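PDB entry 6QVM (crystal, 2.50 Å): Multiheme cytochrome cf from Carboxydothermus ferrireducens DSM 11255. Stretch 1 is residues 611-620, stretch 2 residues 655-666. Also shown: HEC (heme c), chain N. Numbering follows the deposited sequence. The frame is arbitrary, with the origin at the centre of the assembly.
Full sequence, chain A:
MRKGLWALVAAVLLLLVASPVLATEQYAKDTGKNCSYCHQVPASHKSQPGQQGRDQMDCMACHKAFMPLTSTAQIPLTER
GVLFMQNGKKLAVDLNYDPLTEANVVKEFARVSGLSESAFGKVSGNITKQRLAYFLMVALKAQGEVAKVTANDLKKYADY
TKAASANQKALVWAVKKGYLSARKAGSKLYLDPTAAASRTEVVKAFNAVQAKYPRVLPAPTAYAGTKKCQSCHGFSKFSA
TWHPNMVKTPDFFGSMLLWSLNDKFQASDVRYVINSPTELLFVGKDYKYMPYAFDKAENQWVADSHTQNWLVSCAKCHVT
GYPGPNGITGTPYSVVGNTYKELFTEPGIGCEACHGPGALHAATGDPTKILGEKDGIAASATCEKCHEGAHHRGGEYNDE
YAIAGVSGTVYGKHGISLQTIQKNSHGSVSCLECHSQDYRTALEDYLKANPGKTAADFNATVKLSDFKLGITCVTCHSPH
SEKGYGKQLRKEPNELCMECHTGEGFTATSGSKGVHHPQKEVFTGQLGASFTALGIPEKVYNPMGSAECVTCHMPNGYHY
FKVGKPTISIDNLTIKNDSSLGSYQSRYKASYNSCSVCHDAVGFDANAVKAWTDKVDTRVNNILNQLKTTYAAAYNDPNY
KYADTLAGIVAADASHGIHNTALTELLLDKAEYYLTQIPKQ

Stretch 1, residues 611-620: AWTDKVDTRV
Stretch 2, residues 655-666: SHGIHNTALTEL

How are the two backbones arranged? Stretch 1 is helical throughout, inside a longer helix. Stretch 2 starts with a type I' turn from S655 to I658, with H656 (phi/psi 56/35) and G657 (76/3) at its corners, and becomes helical at T661, where N660 caps the helix by accepting from L663 N at OD1 (3.2 Å). The helix axes run roughly parallel, 31° apart, approaching to 11.9 Å. Register is set by T613 and H656, whose CA atoms lie 5.6 Å apart.

What does W612 do? Pointing toward stretch 2 with chi1 t and chi2 -85°, it buries its indole against turn and helix together. NE1 donates to H656 O at 2.9 Å, giving a buried N-H a backbone acceptor near the ring plane. Around this bond, CD1 meets I658 CD1 at 3.7 Å, CZ2 meets T661 CG2 (T661 chi1 p) at 3.4 Å, and CH2 lies 3.9 Å from E665 CG.

How do T613 and K615 reach across? T613, chi1 -108° and off-rotamer, sets OG1 3.3 Å from CD2 of H656 (chi1 m, chi2 -33°). The CA-to-CB bond of K615 points sideways to stretch 2, but its chain (t, t, t, m) carries NZ to E665 OE2 for a 3.1 Å salt bridge; E665 is m, t, chi3 -50°.

What closes the contact from V616 onward? V616, chi1 t, points toward stretch 2, its CG1 3.6 Å from H656 O and 4.2 Å from T664 CG2 (T664 chi1 m). G657, at positive phi, has no CB; an ideal one would clash with T664 CG2 at 2.7 Å, within stretch 2. D617 (m, chi2 -31°) places CG over one face of the H656 ring; OD1 to ND1 is 3.2 Å, but the poor angle precludes a hydrogen bond. R619 (m, t, p, chi4 -175°) brings NH1 within 4.3 Å of E665 OE2, beyond salt-bridge range yet electrostatically favourable.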

# COMPACT_ATOMS: atom_id res chain seq x y z
N ALA A 611 -1.64 21.02 -39.79
CA ALA A 611 -1.90 22.40 -40.19
C ALA A 611 -1.65 23.36 -39.04
O ALA A 611 -0.74 24.20 -39.11
CB ALA A 611 -3.33 22.55 -40.69
N TRP A 612 -2.44 23.24 -37.97
CA TRP A 612 -2.26 24.12 -36.82
C TRP A 612 -0.85 24.02 -36.24
O TRP A 612 -0.28 25.02 -35.81
CB TRP A 612 -3.30 23.82 -35.74
CG TRP A 612 -3.01 24.52 -34.44
CD1 TRP A 612 -2.18 24.09 -33.44
CD2 TRP A 612 -3.52 25.79 -34.02
NE1 TRP A 612 -2.15 25.01 -32.42
CE2 TRP A 612 -2.97 26.06 -32.75
CE3 TRP A 612 -4.40 26.72 -34.58
CZ2 TRP A 612 -3.26 27.22 -32.04
CZ3 TRP A 612 -4.69 27.87 -33.88
CH2 TRP A 612 -4.12 28.11 -32.62
N THR A 613 -0.28 22.81 -36.20
CA THR A 613 0.99 22.60 -35.50
C THR A 613 2.16 23.17 -36.29
O THR A 613 3.01 23.86 -35.71
CB THR A 613 1.19 21.12 -35.20
OG1 THR A 613 1.01 20.90 -33.79
CG2 THR A 613 2.58 20.65 -35.62
N ASP A 614 2.21 22.94 -37.60
CA ASP A 614 3.22 23.60 -38.43
C ASP A 614 3.08 25.11 -38.32
O ASP A 614 4.06 25.82 -38.06
CB ASP A 614 3.09 23.17 -39.89
CG ASP A 614 3.35 21.69 -40.10
OD1 ASP A 614 4.07 21.08 -39.29
OD2 ASP A 614 2.83 21.14 -41.10
N LYS A 615 1.86 25.60 -38.50
CA LYS A 615 1.58 27.03 -38.51
C LYS A 615 2.02 27.71 -37.21
O LYS A 615 2.34 28.90 -37.23
CB LYS A 615 0.09 27.22 -38.79
CG LYS A 615 -0.48 28.58 -38.54
CD LYS A 615 -1.98 28.54 -38.76
CE LYS A 615 -2.65 29.85 -38.38
NZ LYS A 615 -2.57 30.09 -36.91
N VAL A 616 2.04 26.98 -36.10
CA VAL A 616 2.53 27.55 -34.85
C VAL A 616 4.05 27.43 -34.76
O VAL A 616 4.71 28.39 -34.36
CB VAL A 616 1.82 26.91 -33.64
CG1 VAL A 616 2.41 27.42 -32.33
CG2 VAL A 616 0.33 27.22 -33.70
N ASP A 617 4.62 26.28 -35.13
CA ASP A 617 6.07 26.12 -35.14
C ASP A 617 6.72 27.18 -36.03
O ASP A 617 7.71 27.81 -35.64
CB ASP A 617 6.45 24.72 -35.62
CG ASP A 617 6.04 23.64 -34.64
OD1 ASP A 617 6.02 23.91 -33.42
OD2 ASP A 617 5.75 22.51 -35.10
N THR A 618 6.20 27.35 -37.24
CA THR A 618 6.66 28.38 -38.16
C THR A 618 6.75 29.74 -37.47
O THR A 618 7.79 30.40 -37.47
CB THR A 618 5.71 28.46 -39.35
OG1 THR A 618 5.78 27.24 -40.09
CG2 THR A 618 6.06 29.64 -40.24
N ARG A 619 5.65 30.14 -36.83
CA ARG A 619 5.55 31.51 -36.34
C ARG A 619 6.46 31.77 -35.15
O ARG A 619 6.95 32.89 -34.99
CB ARG A 619 4.10 31.85 -35.99
CG ARG A 619 3.20 32.03 -37.21
CD ARG A 619 1.79 32.40 -36.80
NE ARG A 619 1.76 33.66 -36.05
CZ ARG A 619 0.67 34.18 -35.48
NH1 ARG A 619 -0.49 33.54 -35.56
NH2 ARG A 619 0.75 35.34 -34.84
N VAL A 620 6.72 30.76 -34.31
CA VAL A 620 7.65 31.00 -33.21
C VAL A 620 9.09 31.01 -33.71
O VAL A 620 9.89 31.84 -33.27
CB VAL A 620 7.47 29.98 -32.06
CG1 VAL A 620 6.46 30.48 -31.05
CG2 VAL A 620 7.09 28.60 -32.58
N SER A 655 3.69 22.52 -26.50
CA SER A 655 2.49 21.86 -26.98
C SER A 655 2.07 22.34 -28.36
O SER A 655 1.00 21.95 -28.84
CB SER A 655 1.34 22.06 -26.00
OG SER A 655 0.78 23.36 -26.12
N HIS A 656 2.90 23.17 -29.01
CA HIS A 656 2.55 23.81 -30.27
C HIS A 656 1.26 24.62 -30.13
O HIS A 656 0.44 24.69 -31.05
CB HIS A 656 2.43 22.80 -31.41
CG HIS A 656 3.56 21.82 -31.46
ND1 HIS A 656 4.84 22.13 -31.09
CD2 HIS A 656 3.58 20.51 -31.83
CE1 HIS A 656 5.62 21.07 -31.23
NE2 HIS A 656 4.88 20.08 -31.68
N GLY A 657 1.07 25.21 -28.96
CA GLY A 657 -0.10 26.02 -28.69
C GLY A 657 -1.39 25.27 -28.44
O GLY A 657 -2.43 25.91 -28.26
N ILE A 658 -1.36 23.94 -28.42
CA ILE A 658 -2.57 23.17 -28.17
C ILE A 658 -3.06 23.39 -26.74
O ILE A 658 -4.27 23.42 -26.49
CB ILE A 658 -2.33 21.68 -28.47
CG1 ILE A 658 -2.06 21.47 -29.96
CG2 ILE A 658 -3.51 20.84 -28.03
CD1 ILE A 658 -3.27 21.74 -30.83
N HIS A 659 -2.15 23.55 -25.78
CA HIS A 659 -2.54 23.78 -24.39
C HIS A 659 -3.43 25.00 -24.22
O HIS A 659 -4.08 25.12 -23.17
CB HIS A 659 -1.29 23.91 -23.51
CG HIS A 659 -0.57 22.61 -23.29
ND1 HIS A 659 0.67 22.54 -22.69
CD2 HIS A 659 -0.91 21.34 -23.60
CE1 HIS A 659 1.06 21.28 -22.64
NE2 HIS A 659 0.12 20.53 -23.18
N ASN A 660 -3.46 25.92 -25.19
CA ASN A 660 -4.35 27.08 -25.16
C ASN A 660 -4.25 27.81 -26.50
O ASN A 660 -3.41 28.70 -26.66
CB ASN A 660 -4.00 28.03 -24.01
CG ASN A 660 -5.13 29.00 -23.70
OD1 ASN A 660 -5.97 29.29 -24.56
ND2 ASN A 660 -5.17 29.49 -22.47
N THR A 661 -5.11 27.43 -27.45
CA THR A 661 -5.00 27.98 -28.80
C THR A 661 -5.18 29.50 -28.80
O THR A 661 -4.51 30.21 -29.56
CB THR A 661 -6.02 27.33 -29.73
OG1 THR A 661 -7.33 27.43 -29.14
CG2 THR A 661 -5.67 25.88 -29.98
N ALA A 662 -6.05 30.01 -27.93
CA ALA A 662 -6.35 31.44 -27.93
C ALA A 662 -5.25 32.25 -27.25
O ALA A 662 -4.89 33.33 -27.73
CB ALA A 662 -7.70 31.69 -27.26
N LEU A 663 -4.72 31.75 -26.13
CA LEU A 663 -3.56 32.41 -25.54
C LEU A 663 -2.36 32.35 -26.48
O LEU A 663 -1.52 33.25 -26.47
CB LEU A 663 -3.21 31.77 -24.20
CG LEU A 663 -2.05 32.42 -23.44
CD1 LEU A 663 -2.35 33.89 -23.20
CD2 LEU A 663 -1.77 31.71 -22.12
N THR A 664 -2.29 31.32 -27.32
CA THR A 664 -1.14 31.15 -28.21
C THR A 664 -1.12 32.20 -29.31
O THR A 664 -0.07 32.80 -29.59
CB THR A 664 -1.14 29.74 -28.80
OG1 THR A 664 -0.73 28.80 -27.80
CG2 THR A 664 -0.21 29.66 -30.00
N GLU A 665 -2.26 32.45 -29.94
CA GLU A 665 -2.29 33.44 -31.01
C GLU A 665 -2.19 34.85 -30.46
O GLU A 665 -1.53 35.71 -31.05
CB GLU A 665 -3.55 33.26 -31.86
CG GLU A 665 -3.52 31.99 -32.70
CD GLU A 665 -4.63 31.93 -33.73
OE1 GLU A 665 -5.80 32.14 -33.35
OE2 GLU A 665 -4.34 31.68 -34.92
N LEU A 666 -2.81 35.11 -29.30
CA LEU A 666 -2.63 36.39 -28.63
C LEU A 666 -1.20 36.59 -28.16
O LEU A 666 -0.79 37.73 -27.94
CB LEU A 666 -3.60 36.51 -27.45
CG LEU A 666 -3.81 37.89 -26.81
CD1 LEU A 666 -4.99 38.63 -27.44
CD2 LEU A 666 -3.99 37.75 -25.30
FE HEC N . -0.06 18.64 -22.84
CHA HEC N . 2.78 18.51 -24.71
CHB HEC N . 1.89 18.81 -19.95
CHC HEC N . -2.84 19.19 -20.97
CHD HEC N . -2.04 18.06 -25.63
NA HEC N . 1.94 18.65 -22.40
C1A HEC N . 2.94 18.57 -23.34
C2A HEC N . 4.21 18.58 -22.64
C3A HEC N . 3.97 18.66 -21.33
C4A HEC N . 2.54 18.70 -21.15
CMA HEC N . 5.04 18.68 -20.22
CAA HEC N . 5.59 18.51 -23.30
CBA HEC N . 5.81 17.05 -23.65
CGA HEC N . 6.88 16.94 -24.70
O1A HEC N . 6.63 16.27 -25.73
O2A HEC N . 7.98 17.52 -24.49
NB HEC N . -0.40 18.92 -20.82
C1B HEC N . 0.54 19.05 -19.82
C2B HEC N . -0.13 19.50 -18.62
C3B HEC N . -1.44 19.59 -18.90
C4B HEC N . -1.64 19.23 -20.29
CMB HEC N . 0.59 19.74 -17.27
CAB HEC N . -2.58 20.02 -17.93
CBB HEC N . -2.37 21.47 -17.44
NC HEC N . -2.05 18.59 -23.24
C1C HEC N . -3.03 18.87 -22.30
C2C HEC N . -4.32 18.78 -22.95
C3C HEC N . -4.11 18.50 -24.26
C4C HEC N . -2.68 18.36 -24.45
CMC HEC N . -5.68 19.06 -22.26
CAC HEC N . -5.18 18.31 -25.37
CBC HEC N . -5.98 19.61 -25.61
ND HEC N . 0.31 18.33 -24.87
C1D HEC N . -0.67 18.11 -25.84
C2D HEC N . -0.02 17.96 -27.11
C3D HEC N . 1.49 18.09 -26.84
C4D HEC N . 1.60 18.33 -25.41
CMD HEC N . -0.70 17.70 -28.47
CAD HEC N . 2.62 18.00 -27.89
CBD HEC N . 3.51 16.82 -27.53
CGD HEC N . 3.70 15.92 -28.73
O1D HEC N . 3.52 14.68 -28.57
O2D HEC N . 4.01 16.43 -29.84